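Local coordinates for putative glutathionylspermidine synthase (PDB 3N6X), which is of unproven function but probably acts as an ATP-dependent ligase of the circularly permuted ATP-grasp family, perhaps joining glutathione to spermidine, at residues A[253-259]-A[295-301]; A[219-225]-A[271-277]; A[9-13]-A[151-155]; A[89-94]-A[337-343]; A[355-359]-A[393-397]. One frame throughout, in Å; residues are numbered along the deposited sequence. Where two conformers were deposited one is given.

Contact 1 (A[253-259]-A[295-301]). With SO4 (sulfate ion), chain C.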
# COMPACT_ATOMS: atom_id res chain seq x y z
N PHE A 253 7.96 12.54 -25.85
CA PHE A 253 7.48 12.15 -27.17
C PHE A 253 8.22 10.92 -27.61
O PHE A 253 9.31 10.64 -27.12
CB PHE A 253 7.61 13.32 -28.21
CG PHE A 253 9.02 13.75 -28.55
CD1 PHE A 253 9.72 13.14 -29.58
CD2 PHE A 253 9.64 14.78 -27.83
CE1 PHE A 253 11.04 13.51 -29.86
CE2 PHE A 253 10.95 15.16 -28.12
CZ PHE A 253 11.64 14.53 -29.14
N VAL A 254 7.62 10.18 -28.54
CA VAL A 254 8.17 8.93 -29.04
C VAL A 254 8.65 9.10 -30.49
O VAL A 254 7.97 9.73 -31.30
CB VAL A 254 7.06 7.82 -28.95
CG1 VAL A 254 7.32 6.68 -29.93
CG2 VAL A 254 6.93 7.30 -27.52
N ARG A 255 9.80 8.47 -30.82
CA ARG A 255 10.27 8.27 -32.20
C ARG A 255 11.34 7.20 -32.31
O ARG A 255 12.19 7.08 -31.42
CB ARG A 255 10.67 9.58 -32.92
CG ARG A 255 11.92 10.22 -32.42
CD ARG A 255 12.46 11.21 -33.42
NE ARG A 255 13.14 12.30 -32.75
CZ ARG A 255 14.39 12.23 -32.31
NH1 ARG A 255 15.12 11.15 -32.55
NH2 ARG A 255 14.94 13.26 -31.67
N ASN A 256 11.27 6.41 -33.39
CA ASN A 256 12.18 5.31 -33.68
C ASN A 256 12.53 4.44 -32.47
O ASN A 256 13.70 4.22 -32.13
CB ASN A 256 13.39 5.78 -34.47
CG ASN A 256 13.01 6.36 -35.81
OD1 ASN A 256 12.03 5.93 -36.45
ND2 ASN A 256 13.75 7.34 -36.25
N ASN A 257 11.47 3.89 -31.83
CA ASN A 257 11.57 2.99 -30.68
C ASN A 257 12.31 3.59 -29.49
O ASN A 257 13.09 2.90 -28.82
CB ASN A 257 12.15 1.63 -31.09
CG ASN A 257 11.76 0.53 -30.15
OD1 ASN A 257 10.69 0.55 -29.54
ND2 ASN A 257 12.64 -0.45 -29.97
N ALA A 258 12.05 4.85 -29.21
CA ALA A 258 12.67 5.53 -28.09
C ALA A 258 11.76 6.62 -27.59
O ALA A 258 10.92 7.11 -28.35
CB ALA A 258 14.02 6.11 -28.50
N VAL A 259 11.90 6.98 -26.32
CA VAL A 259 11.13 8.05 -25.69
C VAL A 259 12.11 9.14 -25.36
O VAL A 259 13.21 8.86 -24.85
CB VAL A 259 10.37 7.54 -24.42
CG1 VAL A 259 9.62 8.67 -23.72
CG2 VAL A 259 9.43 6.40 -24.77
N VAL A 295 1.48 9.53 -23.46
CA VAL A 295 2.47 9.75 -24.48
C VAL A 295 2.13 8.86 -25.67
O VAL A 295 2.24 7.63 -25.56
CB VAL A 295 3.91 9.42 -23.91
CG1 VAL A 295 5.01 9.79 -24.92
CG2 VAL A 295 4.16 10.11 -22.56
N PRO A 296 1.71 9.43 -26.82
CA PRO A 296 1.36 8.58 -27.97
C PRO A 296 2.50 7.67 -28.43
O PRO A 296 3.62 8.13 -28.64
CB PRO A 296 0.95 9.59 -29.05
CG PRO A 296 0.52 10.81 -28.27
CD PRO A 296 1.45 10.87 -27.11
N GLY A 297 2.21 6.37 -28.54
CA GLY A 297 3.17 5.36 -28.99
C GLY A 297 4.03 4.77 -27.89
O GLY A 297 4.84 3.88 -28.15
N LEU A 298 3.86 5.24 -26.64
CA LEU A 298 4.64 4.77 -25.49
C LEU A 298 4.58 3.24 -25.31
O LEU A 298 5.62 2.61 -25.09
CB LEU A 298 4.18 5.48 -24.20
CG LEU A 298 4.91 5.09 -22.90
CD1 LEU A 298 6.40 5.36 -23.01
CD2 LEU A 298 4.31 5.83 -21.71
N LEU A 299 3.37 2.65 -25.39
CA LEU A 299 3.21 1.22 -25.23
C LEU A 299 4.06 0.41 -26.23
O LEU A 299 4.71 -0.55 -25.83
CB LEU A 299 1.73 0.80 -25.30
CG LEU A 299 1.46 -0.70 -25.08
CD1 LEU A 299 1.84 -1.14 -23.64
CD2 LEU A 299 0.04 -1.05 -25.41
N SER A 300 4.10 0.86 -27.51
CA SER A 300 4.91 0.21 -28.55
C SER A 300 6.42 0.21 -28.22
O SER A 300 7.10 -0.79 -28.47
CB SER A 300 4.66 0.87 -29.91
OG SER A 300 5.56 0.40 -30.90
N VAL A 301 6.95 1.34 -27.69
CA VAL A 301 8.38 1.45 -27.30
C VAL A 301 8.69 0.46 -26.16
O VAL A 301 9.74 -0.20 -26.17
CB VAL A 301 8.75 2.92 -26.90
CG1 VAL A 301 10.22 3.04 -26.52
CG2 VAL A 301 8.41 3.89 -28.02
S SO4 C . 3.90 -2.87 -31.71
O1 SO4 C . 3.83 -2.50 -30.29
O2 SO4 C . 4.73 -4.07 -31.87
O3 SO4 C . 2.54 -3.15 -32.20
O4 SO4 C . 4.49 -1.76 -32.49
O HOH W 1 4.86 10.52 -28.79
O HOH W 2 8.50 0.97 -31.20
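Pro296 O lies beside Val254 and accepts a hydrogen bond from a water 2.7 Å away; the same water accepts the amide of Val254, so strand 252-254 and the turn are joined without a direct hydrogen bond. A second water donates to both Asn257 OD1 and Ser300 OG. Ser300 OG in turn donates to O4 of a sulfate, at 2.9 Å; this ion, probably from the crystallisation liquor, is also hydrogen-bonded by Arg303 NE. Asn257 ND2 is satisfied by Asn304 O.

Between the two waters the surfaces are aliphatic. Val301 splits its branches: CG1, anti to the backbone N (chi1 -179°), reaches Val259 CG2 at 3.9 Å, while CG2 slides past Val254 CG1 at 3.6 Å. Deeper in, Leu298 CD1 meets Val259 CG2 at 3.7 Å. Asn256 and Asn257 form the tip of a two-residue hairpin with left-handed backbone angles, which asparagine tolerates well. Gly297 suits the third position of the type II turn from Val295 to Leu298, where phi is positive (87°), and serves as N-cap of the helix.

Beta-branched valines thus fill the seam, whereas the polar links run through water, so cohesion probably rests mainly on apolar contact.

Contact 2 (A[219-225]-A[271-277])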
# COMPACT_ATOMS: atom_id res chain seq x y z
N THR A 219 18.57 7.25 -17.80
CA THR A 219 17.88 8.46 -17.43
C THR A 219 16.52 8.04 -16.88
O THR A 219 15.79 7.30 -17.54
CB THR A 219 17.78 9.40 -18.65
OG1 THR A 219 19.09 9.79 -19.03
CG2 THR A 219 16.92 10.63 -18.37
N VAL A 220 16.19 8.48 -15.67
CA VAL A 220 14.93 8.13 -15.00
C VAL A 220 14.08 9.38 -14.80
O VAL A 220 14.59 10.40 -14.36
CB VAL A 220 15.18 7.39 -13.65
CG1 VAL A 220 13.86 6.89 -13.04
CG2 VAL A 220 16.17 6.24 -13.81
N VAL A 221 12.79 9.31 -15.15
CA VAL A 221 11.85 10.41 -14.94
C VAL A 221 10.61 9.87 -14.19
O VAL A 221 10.38 8.66 -14.17
CB VAL A 221 11.45 11.14 -16.26
CG1 VAL A 221 12.67 11.68 -17.01
CG2 VAL A 221 10.61 10.24 -17.17
N LEU A 222 9.84 10.77 -13.57
CA LEU A 222 8.58 10.40 -12.94
C LEU A 222 7.43 11.02 -13.76
O LEU A 222 7.30 12.25 -13.81
CB LEU A 222 8.52 10.89 -11.47
CG LEU A 222 7.45 10.21 -10.56
CD1 LEU A 222 7.77 10.46 -9.09
CD2 LEU A 222 6.03 10.71 -10.86
N LEU A 223 6.62 10.16 -14.43
CA LEU A 223 5.47 10.63 -15.22
C LEU A 223 4.23 10.82 -14.32
O LEU A 223 3.73 9.87 -13.74
CB LEU A 223 5.20 9.68 -16.40
CG LEU A 223 3.93 9.92 -17.22
CD1 LEU A 223 4.00 11.24 -18.01
CD2 LEU A 223 3.69 8.75 -18.16
N THR A 224 3.80 12.08 -14.16
CA THR A 224 2.66 12.45 -13.32
C THR A 224 1.44 12.91 -14.17
O THR A 224 1.63 13.54 -15.22
CB THR A 224 3.07 13.56 -12.30
OG1 THR A 224 1.97 13.84 -11.44
CG2 THR A 224 3.51 14.87 -12.99
N PRO A 225 0.19 12.66 -13.70
CA PRO A 225 -0.97 13.23 -14.41
C PRO A 225 -1.03 14.75 -14.27
O PRO A 225 -1.54 15.43 -15.15
CB PRO A 225 -2.17 12.55 -13.75
CG PRO A 225 -1.70 12.12 -12.43
CD PRO A 225 -0.22 11.91 -12.49
N ASP A 271 15.16 6.45 -20.35
CA ASP A 271 15.33 5.00 -20.32
C ASP A 271 14.34 4.29 -19.41
O ASP A 271 13.92 3.17 -19.71
CB ASP A 271 16.78 4.62 -19.99
CG ASP A 271 17.77 5.27 -20.94
OD1 ASP A 271 17.72 4.95 -22.16
OD2 ASP A 271 18.53 6.16 -20.50
N VAL A 272 13.99 4.93 -18.27
CA VAL A 272 13.07 4.35 -17.29
C VAL A 272 12.04 5.40 -16.88
O VAL A 272 12.42 6.52 -16.52
CB VAL A 272 13.80 3.76 -16.04
CG1 VAL A 272 12.81 3.06 -15.10
CG2 VAL A 272 14.93 2.80 -16.44
N ILE A 273 10.75 5.04 -16.92
CA ILE A 273 9.68 5.93 -16.47
C ILE A 273 9.00 5.33 -15.24
O ILE A 273 8.43 4.23 -15.32
CB ILE A 273 8.63 6.21 -17.59
CG1 ILE A 273 9.25 6.96 -18.78
CG2 ILE A 273 7.41 6.97 -17.02
CD1 ILE A 273 8.43 6.80 -20.11
N TYR A 274 9.07 6.04 -14.12
CA TYR A 274 8.35 5.66 -12.93
C TYR A 274 6.97 6.24 -13.13
O TYR A 274 6.80 7.46 -13.05
CB TYR A 274 9.06 6.23 -11.68
CG TYR A 274 8.31 6.11 -10.36
CD1 TYR A 274 7.41 5.07 -10.14
CD2 TYR A 274 8.60 6.96 -9.30
CE1 TYR A 274 6.71 4.96 -8.94
CE2 TYR A 274 7.93 6.84 -8.08
CZ TYR A 274 6.98 5.85 -7.91
OH TYR A 274 6.31 5.74 -6.71
N ARG A 275 6.02 5.41 -13.58
CA ARG A 275 4.69 5.92 -13.93
C ARG A 275 3.75 6.03 -12.74
O ARG A 275 3.55 5.06 -12.01
CB ARG A 275 4.04 5.15 -15.12
CG ARG A 275 3.81 3.67 -14.89
CD ARG A 275 2.45 3.21 -15.37
NE ARG A 275 2.20 1.81 -15.04
CZ ARG A 275 1.24 1.39 -14.21
NH1 ARG A 275 0.40 2.26 -13.68
NH2 ARG A 275 1.10 0.09 -13.95
N ARG A 276 3.19 7.23 -12.54
CA ARG A 276 2.19 7.44 -11.50
C ARG A 276 0.85 7.78 -12.16
O ARG A 276 0.03 8.52 -11.62
CB ARG A 276 2.65 8.49 -10.46
CG ARG A 276 3.84 8.02 -9.59
CD ARG A 276 3.51 6.83 -8.67
NE ARG A 276 2.51 7.19 -7.65
CZ ARG A 276 2.80 7.56 -6.42
NH1 ARG A 276 4.06 7.58 -6.00
NH2 ARG A 276 1.84 7.92 -5.58
N ILE A 277 0.64 7.22 -13.35
CA ILE A 277 -0.58 7.34 -14.14
C ILE A 277 -1.12 5.92 -14.37
O ILE A 277 -0.32 4.99 -14.51
CB ILE A 277 -0.27 8.06 -15.50
CG1 ILE A 277 0.21 9.51 -15.26
CG2 ILE A 277 -1.46 8.03 -16.43
CD1 ILE A 277 0.42 10.33 -16.49
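Thr219 and Asp271 open a parallel strand pair whose buried core contrasts with partly exposed residues, Thr219 and Pro225, at its ends. From Val220 to Leu223 the backbones are laced in regular parallel fashion, with Tyr274 N to Val221 O at 2.9 Å among the bonds. Leu222 CD1 lies 3.6 Å from Tyr274 CD2, side by side and pointing the same way. On the other face Leu223 CB presses on Ile273 CG2 at 3.6 Å, and Ile277 packs against both Leu223 and Pro225, its CG1 3.5 Å from Pro225 N. Branched aliphatics suit these buried places.

Thr219 N gives a nearly straight bond (170°) to the anti lone pair of Asp271 OD2, and Thr219 O accepts from both Asp271 N and Val272 N. At Pro225 and Ile277 the CA spacing widens to 5.9 Å.

Helix 199-209 packs on Val220 and Tyr274, and helix 232-242 supplies Glu234 to Arg276. Strands 245-247 and 308-310 flank the pair; strands 220-223 and 245-247 are parallel and joined through helix 232-242, a beta-alpha-beta unit.

Contact 3 (A[9-13]-A[151-155])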
# COMPACT_ATOMS: atom_id res chain seq x y z
N PRO A 9 -9.78 -6.89 21.96
CA PRO A 9 -8.78 -7.00 20.88
C PRO A 9 -7.35 -6.77 21.39
O PRO A 9 -7.13 -5.93 22.27
CB PRO A 9 -9.21 -5.92 19.87
CG PRO A 9 -10.59 -5.53 20.27
CD PRO A 9 -10.68 -5.74 21.74
N PHE A 10 -6.37 -7.56 20.85
CA PHE A 10 -4.94 -7.47 21.20
C PHE A 10 -4.43 -6.03 21.12
O PHE A 10 -4.59 -5.39 20.09
CB PHE A 10 -4.11 -8.39 20.28
CG PHE A 10 -2.60 -8.22 20.38
CD1 PHE A 10 -1.93 -7.32 19.55
CD2 PHE A 10 -1.86 -8.97 21.27
CE1 PHE A 10 -0.55 -7.15 19.65
CE2 PHE A 10 -0.47 -8.81 21.36
CZ PHE A 10 0.18 -7.90 20.55
N ASP A 11 -3.80 -5.54 22.21
CA ASP A 11 -3.23 -4.19 22.23
C ASP A 11 -1.72 -4.24 22.06
O ASP A 11 -1.06 -5.13 22.61
CB ASP A 11 -3.61 -3.42 23.51
CG ASP A 11 -3.24 -1.94 23.45
OD1 ASP A 11 -4.03 -1.16 22.86
OD2 ASP A 11 -2.17 -1.57 23.96
N GLU A 12 -1.16 -3.30 21.27
CA GLU A 12 0.28 -3.23 21.00
C GLU A 12 1.09 -2.92 22.27
O GLU A 12 2.21 -3.41 22.40
CB GLU A 12 0.59 -2.18 19.90
CG GLU A 12 -0.17 -2.35 18.58
CD GLU A 12 0.23 -3.52 17.68
OE1 GLU A 12 1.33 -4.08 17.86
OE2 GLU A 12 -0.55 -3.83 16.75
N MSE A 13 0.52 -2.11 23.20
CA MSE A 13 1.21 -1.69 24.43
C MSE A 13 0.81 -2.51 25.67
O MSE A 13 1.69 -2.98 26.39
CB MSE A 13 1.01 -0.18 24.68
CG MSE A 13 1.82 0.38 25.84
SE MSE A 13 1.36 2.23 26.31
CE MSE A 13 2.09 3.18 24.83
N ARG A 151 -3.03 -6.85 12.41
CA ARG A 151 -2.54 -7.74 13.46
C ARG A 151 -3.72 -8.21 14.33
O ARG A 151 -4.62 -7.42 14.61
CB ARG A 151 -1.51 -7.00 14.31
CG ARG A 151 -0.69 -7.90 15.20
CD ARG A 151 0.26 -7.09 16.05
NE ARG A 151 1.20 -7.95 16.77
CZ ARG A 151 2.35 -7.53 17.28
NH1 ARG A 151 2.71 -6.25 17.16
NH2 ARG A 151 3.15 -8.37 17.91
N THR A 152 -3.74 -9.49 14.72
CA THR A 152 -4.79 -10.00 15.60
C THR A 152 -4.22 -10.56 16.92
O THR A 152 -4.94 -10.65 17.92
CB THR A 152 -5.71 -11.01 14.87
OG1 THR A 152 -4.93 -12.05 14.30
CG2 THR A 152 -6.58 -10.34 13.80
N GLY A 153 -2.93 -10.90 16.90
CA GLY A 153 -2.23 -11.44 18.06
C GLY A 153 -0.76 -11.05 18.13
O GLY A 153 -0.31 -10.17 17.39
N GLU A 154 -0.01 -11.72 19.03
CA GLU A 154 1.43 -11.49 19.23
C GLU A 154 2.20 -11.89 17.96
O GLU A 154 3.07 -11.15 17.50
CB GLU A 154 1.94 -12.29 20.45
CG GLU A 154 3.42 -12.10 20.77
CD GLU A 154 3.78 -10.84 21.56
OE1 GLU A 154 2.86 -10.12 22.00
OE2 GLU A 154 5.00 -10.60 21.75
N ASN A 155 1.85 -13.05 17.39
CA ASN A 155 2.47 -13.58 16.19
C ASN A 155 1.42 -13.85 15.08
O ASN A 155 1.58 -14.79 14.29
CB ASN A 155 3.26 -14.86 16.53
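Phe10 and Gly153 bring two irregular chains to a CA-CA distance of 5.7 Å, with no backbone hydrogen bond between them. The Phe10 ring, its CG anti to the backbone N (chi1 170°), lays one face on the Gly153-Glu154 peptide, with Gly153 C 3.8 Å above the ring plane, and Gly153 CA makes a CH-pi contact, 4.3 Å from the centroid. Phe10 CE1 also lies over the face of the Arg151 guanidinium, 3.5 Å from NE, with the two planes 36° apart.

Arg151 is extended, and its nitrogens are well used: NE donates to Gly153 O at 2.8 Å, NH2 to Glu154 O at the same length, and NH1 forms a salt bridge with Glu12 OE1 at 2.7 Å. Glu83 is a further salt-bridge partner of NH2. Glu12 OE2 forms a salt bridge with Arg77 and a hydrogen bond with Ser412.

The acids Glu12 and Glu83 and the two carbonyls probably offset both burial and the nearby Arg21; Arg151 ties its own loop together and, alongside backbone bonds to Thr413, helps to hold the N-terminal segment.

Contact 4 (A[89-94]-A[337-343])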
# COMPACT_ATOMS: atom_id res chain seq x y z
N ASP A 89 9.99 -11.03 5.70
CA ASP A 89 10.13 -12.30 4.97
C ASP A 89 8.81 -12.67 4.32
O ASP A 89 8.80 -13.08 3.16
CB ASP A 89 10.60 -13.43 5.90
CG ASP A 89 12.08 -13.38 6.26
OD1 ASP A 89 12.87 -12.85 5.45
OD2 ASP A 89 12.44 -13.90 7.34
N GLY A 90 7.70 -12.48 5.05
CA GLY A 90 6.35 -12.75 4.56
C GLY A 90 5.94 -11.88 3.39
O GLY A 90 5.36 -12.38 2.41
N ALA A 91 6.24 -10.56 3.47
CA ALA A 91 5.91 -9.60 2.40
C ALA A 91 6.74 -9.85 1.13
O ALA A 91 6.19 -9.82 0.03
CB ALA A 91 6.11 -8.17 2.89
N ILE A 92 8.06 -10.16 1.29
CA ILE A 92 8.95 -10.46 0.15
C ILE A 92 8.49 -11.74 -0.56
O ILE A 92 8.46 -11.79 -1.80
CB ILE A 92 10.44 -10.54 0.60
CG1 ILE A 92 10.99 -9.14 0.92
CG2 ILE A 92 11.33 -11.26 -0.46
CD1 ILE A 92 12.29 -9.12 1.76
N GLN A 93 8.11 -12.78 0.22
CA GLN A 93 7.65 -14.06 -0.32
C GLN A 93 6.41 -13.85 -1.18
O GLN A 93 6.35 -14.36 -2.30
CB GLN A 93 7.34 -15.05 0.83
CG GLN A 93 6.79 -16.39 0.33
CD GLN A 93 6.13 -17.17 1.41
OE1 GLN A 93 5.12 -16.75 1.99
NE2 GLN A 93 6.64 -18.34 1.66
N ARG A 94 5.43 -13.06 -0.66
CA ARG A 94 4.17 -12.77 -1.32
C ARG A 94 4.40 -12.00 -2.62
O ARG A 94 3.84 -12.36 -3.65
CB ARG A 94 3.25 -11.99 -0.38
CG ARG A 94 1.83 -11.86 -0.89
CD ARG A 94 0.93 -11.13 0.08
NE ARG A 94 -0.42 -10.97 -0.45
CZ ARG A 94 -1.45 -11.76 -0.14
NH1 ARG A 94 -1.28 -12.77 0.71
NH2 ARG A 94 -2.64 -11.55 -0.67
N GLU A 337 6.57 -23.25 -1.42
CA GLU A 337 6.59 -22.93 0.01
C GLU A 337 5.19 -22.74 0.53
O GLU A 337 4.28 -22.42 -0.25
CB GLU A 337 7.36 -21.61 0.25
CG GLU A 337 8.83 -21.63 -0.14
CD GLU A 337 9.53 -20.28 -0.03
OE1 GLU A 337 8.86 -19.26 0.29
OE2 GLU A 337 10.75 -20.24 -0.27
N GLU A 338 5.03 -22.81 1.85
CA GLU A 338 3.78 -22.49 2.51
C GLU A 338 3.75 -20.96 2.76
O GLU A 338 4.78 -20.38 3.10
CB GLU A 338 3.67 -23.25 3.85
CG GLU A 338 3.10 -24.66 3.69
CD GLU A 338 1.71 -24.71 3.08
OE1 GLU A 338 0.75 -24.22 3.73
OE2 GLU A 338 1.59 -25.18 1.93
N PRO A 339 2.58 -20.30 2.58
CA PRO A 339 2.52 -18.84 2.81
C PRO A 339 2.89 -18.46 4.25
O PRO A 339 2.35 -19.04 5.19
CB PRO A 339 1.06 -18.49 2.51
CG PRO A 339 0.58 -19.60 1.63
CD PRO A 339 1.27 -20.82 2.12
N ILE A 340 3.79 -17.47 4.41
CA ILE A 340 4.17 -16.97 5.74
C ILE A 340 3.03 -16.11 6.30
O ILE A 340 2.63 -16.27 7.45
CB ILE A 340 5.53 -16.19 5.70
CG1 ILE A 340 6.71 -17.13 5.31
CG2 ILE A 340 5.81 -15.42 7.03
CD1 ILE A 340 7.95 -16.39 4.79
N LEU A 341 2.49 -15.20 5.46
CA LEU A 341 1.37 -14.33 5.85
C LEU A 341 0.05 -14.89 5.33
O LEU A 341 0.00 -15.39 4.21
CB LEU A 341 1.58 -12.90 5.32
CG LEU A 341 2.86 -12.18 5.77
CD1 LEU A 341 3.02 -10.85 5.03
CD2 LEU A 341 2.88 -11.96 7.28
N SER A 342 -1.00 -14.78 6.12
CA SER A 342 -2.29 -15.34 5.72
C SER A 342 -3.17 -14.35 5.03
O SER A 342 -3.23 -13.18 5.43
CB SER A 342 -3.04 -15.90 6.93
OG SER A 342 -2.50 -17.14 7.33
N ASN A 343 -3.94 -14.84 4.06
CA ASN A 343 -5.01 -14.10 3.43
C ASN A 343 -6.19 -14.05 4.41
O ASN A 343 -6.22 -14.82 5.38
CB ASN A 343 -5.47 -14.84 2.16
CG ASN A 343 -5.00 -14.22 0.86
OD1 ASN A 343 -3.96 -13.56 0.78
ND2 ASN A 343 -5.74 -14.48 -0.20
O HOH W 3 3.73 -14.56 2.68
O HOH W 4 0.96 -14.15 1.86
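Gln93 meets 337-343 with both ends of its amide. OE1 accepts Ile340 N at 2.9 Å, in the carbonyl plane and on a lone pair, and also accepts a hydrogen bond from a water that bridges to Gly90 O and Leu341 N. NE2 gives one hydrogen to Glu337 OE1 at 2.8 Å, almost straight (177°), and another to Glu338 O, which it meets from above the carbonyl plane. Four bonds thus fix the rotation of this flat group, a task glutamine suits because it both donates and accepts.

The next residue, Arg94, with its chain extended, grips Asn343 OD1 end-on, NH1 and NH2 each 2.8 Å from it and in the guanidinium plane. A second water links NH1 to Leu341 O, Asp162 takes NE in a salt bridge, and Asn343 ND2 goes to Tyr324 O. Gly90, without a side chain, lets Leu341 CD1 come within 3.5 Å of its C.

Helix 81-105 is thereby attached to the linker between helix 327-335, which touches Gln93 through Ile331, and the short, weakly bonded strand 342-343, which pairs with strand 157-163.

Contact 5 (A[355-359]-A[393-397])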
# COMPACT_ATOMS: atom_id res chain seq x y z
N LEU A 355 -22.87 -14.09 -2.57
CA LEU A 355 -23.95 -13.14 -2.31
C LEU A 355 -25.02 -13.77 -1.39
O LEU A 355 -25.45 -13.13 -0.44
CB LEU A 355 -24.59 -12.68 -3.64
CG LEU A 355 -25.74 -11.67 -3.54
CD1 LEU A 355 -25.31 -10.40 -2.84
CD2 LEU A 355 -26.27 -11.34 -4.90
N LYS A 356 -25.38 -15.04 -1.63
CA LYS A 356 -26.36 -15.75 -0.81
C LYS A 356 -25.89 -15.86 0.63
O LYS A 356 -26.64 -15.54 1.55
CB LYS A 356 -26.65 -17.14 -1.40
CG LYS A 356 -27.41 -18.06 -0.44
CD LYS A 356 -27.79 -19.38 -1.09
CE LYS A 356 -26.61 -20.20 -1.54
NZ LYS A 356 -27.05 -21.51 -2.10
N TYR A 357 -24.62 -16.28 0.83
CA TYR A 357 -24.04 -16.44 2.17
C TYR A 357 -23.98 -15.11 2.90
O TYR A 357 -24.42 -15.03 4.04
CB TYR A 357 -22.64 -17.10 2.10
CG TYR A 357 -22.05 -17.32 3.48
CD1 TYR A 357 -21.30 -16.34 4.11
CD2 TYR A 357 -22.32 -18.49 4.19
CE1 TYR A 357 -20.80 -16.52 5.39
CE2 TYR A 357 -21.82 -18.69 5.47
CZ TYR A 357 -21.07 -17.69 6.08
OH TYR A 357 -20.59 -17.87 7.35
N VAL A 358 -23.41 -14.08 2.26
CA VAL A 358 -23.24 -12.77 2.88
C VAL A 358 -24.56 -12.16 3.34
O VAL A 358 -24.65 -11.75 4.49
CB VAL A 358 -22.41 -11.80 1.98
CG1 VAL A 358 -22.35 -10.40 2.60
CG2 VAL A 358 -21.01 -12.34 1.76
N LEU A 359 -25.60 -12.14 2.47
CA LEU A 359 -26.91 -11.59 2.82
C LEU A 359 -27.57 -12.37 3.95
O LEU A 359 -28.32 -11.79 4.74
CB LEU A 359 -27.83 -11.53 1.60
CG LEU A 359 -27.42 -10.53 0.51
CD1 LEU A 359 -28.34 -10.63 -0.66
CD2 LEU A 359 -27.39 -9.10 1.05
N ARG A 393 -28.50 -4.14 2.88
CA ARG A 393 -28.99 -5.28 2.11
C ARG A 393 -29.56 -4.79 0.76
O ARG A 393 -29.23 -5.35 -0.30
CB ARG A 393 -30.08 -6.01 2.92
CG ARG A 393 -30.50 -7.34 2.37
CD ARG A 393 -31.42 -8.05 3.34
NE ARG A 393 -31.20 -9.50 3.35
CZ ARG A 393 -31.84 -10.35 2.56
NH1 ARG A 393 -32.75 -9.92 1.70
NH2 ARG A 393 -31.59 -11.65 2.64
N GLN A 394 -30.34 -3.68 0.79
CA GLN A 394 -30.89 -3.05 -0.42
C GLN A 394 -29.78 -2.42 -1.24
O GLN A 394 -29.78 -2.54 -2.46
CB GLN A 394 -31.97 -1.99 -0.07
CG GLN A 394 -33.09 -2.48 0.88
CD GLN A 394 -33.73 -3.78 0.44
OE1 GLN A 394 -34.07 -3.98 -0.74
NE2 GLN A 394 -33.94 -4.70 1.39
N ARG A 395 -28.83 -1.74 -0.56
CA ARG A 395 -27.67 -1.09 -1.21
C ARG A 395 -26.83 -2.15 -1.97
O ARG A 395 -26.51 -1.95 -3.15
CB ARG A 395 -26.80 -0.36 -0.16
CG ARG A 395 -25.82 0.65 -0.76
CD ARG A 395 -24.83 1.16 0.28
NE ARG A 395 -25.43 2.09 1.22
N ILE A 396 -26.57 -3.30 -1.32
CA ILE A 396 -25.86 -4.42 -1.94
C ILE A 396 -26.61 -4.92 -3.18
O ILE A 396 -26.02 -5.01 -4.25
CB ILE A 396 -25.61 -5.57 -0.91
CG1 ILE A 396 -24.56 -5.16 0.14
CG2 ILE A 396 -25.22 -6.88 -1.64
CD1 ILE A 396 -24.49 -6.08 1.37
N LEU A 397 -27.91 -5.24 -3.05
CA LEU A 397 -28.69 -5.79 -4.17
C LEU A 397 -28.88 -4.85 -5.35
O LEU A 397 -29.10 -5.31 -6.47
CB LEU A 397 -30.01 -6.41 -3.69
CG LEU A 397 -29.82 -7.70 -2.88
CD1 LEU A 397 -30.95 -7.92 -1.95
CD2 LEU A 397 -29.61 -8.89 -3.78
O HOH W 5 -30.14 -9.25 6.18
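Leu359 and Arg393 mark the closest backbone approach, 6.7 Å between CA atoms, of two helical segments that run almost antiparallel, at 167°. The axes of these short segments come no nearer than 11.7 Å, a wide spacing that long aliphatic side chains must fill. Leu359 reaches across and forks: CD1 lies 3.8 Å from Leu397 CD2, while CD2 rests on Arg393 CG. The same CD2 of Leu359 is 4.1 Å from Ile396 CG2. Its CG, anti to the carbonyl carbon (chi1 -67°), carries the fork toward the other helix. Leu355, one turn earlier, slides past Ile396 in the opposite direction, Leu355 CD1 to Ile396 CG2 at 3.7 Å. Ile396 is the buried member of the group, whereas Leu397 is exposed. Arg393 suits the rim: its methylenes are apolar, and its bent chain brings the guanidinium back beside Leu359, whose O lies at its edge.

Val358 and Ile396 both also touch Val367 of strand 365-369, so the antiparallel helix pair lies against a four-stranded antiparallel sheet, a two-layer alpha/beta arrangement consistent with a lobe of an ATP-grasp fold.

Overall arrangement
From the N terminus, contact 3 opens first at 9-13, contact 4 opens at 89-94, and contact 3 closes at 151-155 before contact 4 does, so these two long-range closures cross; their centres are 19 Å apart. Within the long loop that contact 4 completes at 337-343 lie contacts 2 and 1, which also cross: 219-225, 253-259, 271-277, 295-301. Those two touch where Leu298 and Ile273 pack, and both reach the six-stranded mixed sheet, contact 2 pairing two of its strands and contact 1 packing a helix start on it. Contacts 3 and 4 instead fasten the N-terminal segment and helix 81-105 about the nine-stranded sheet. Contact 5 follows in series, joining two helices beside the separate four-stranded sheet.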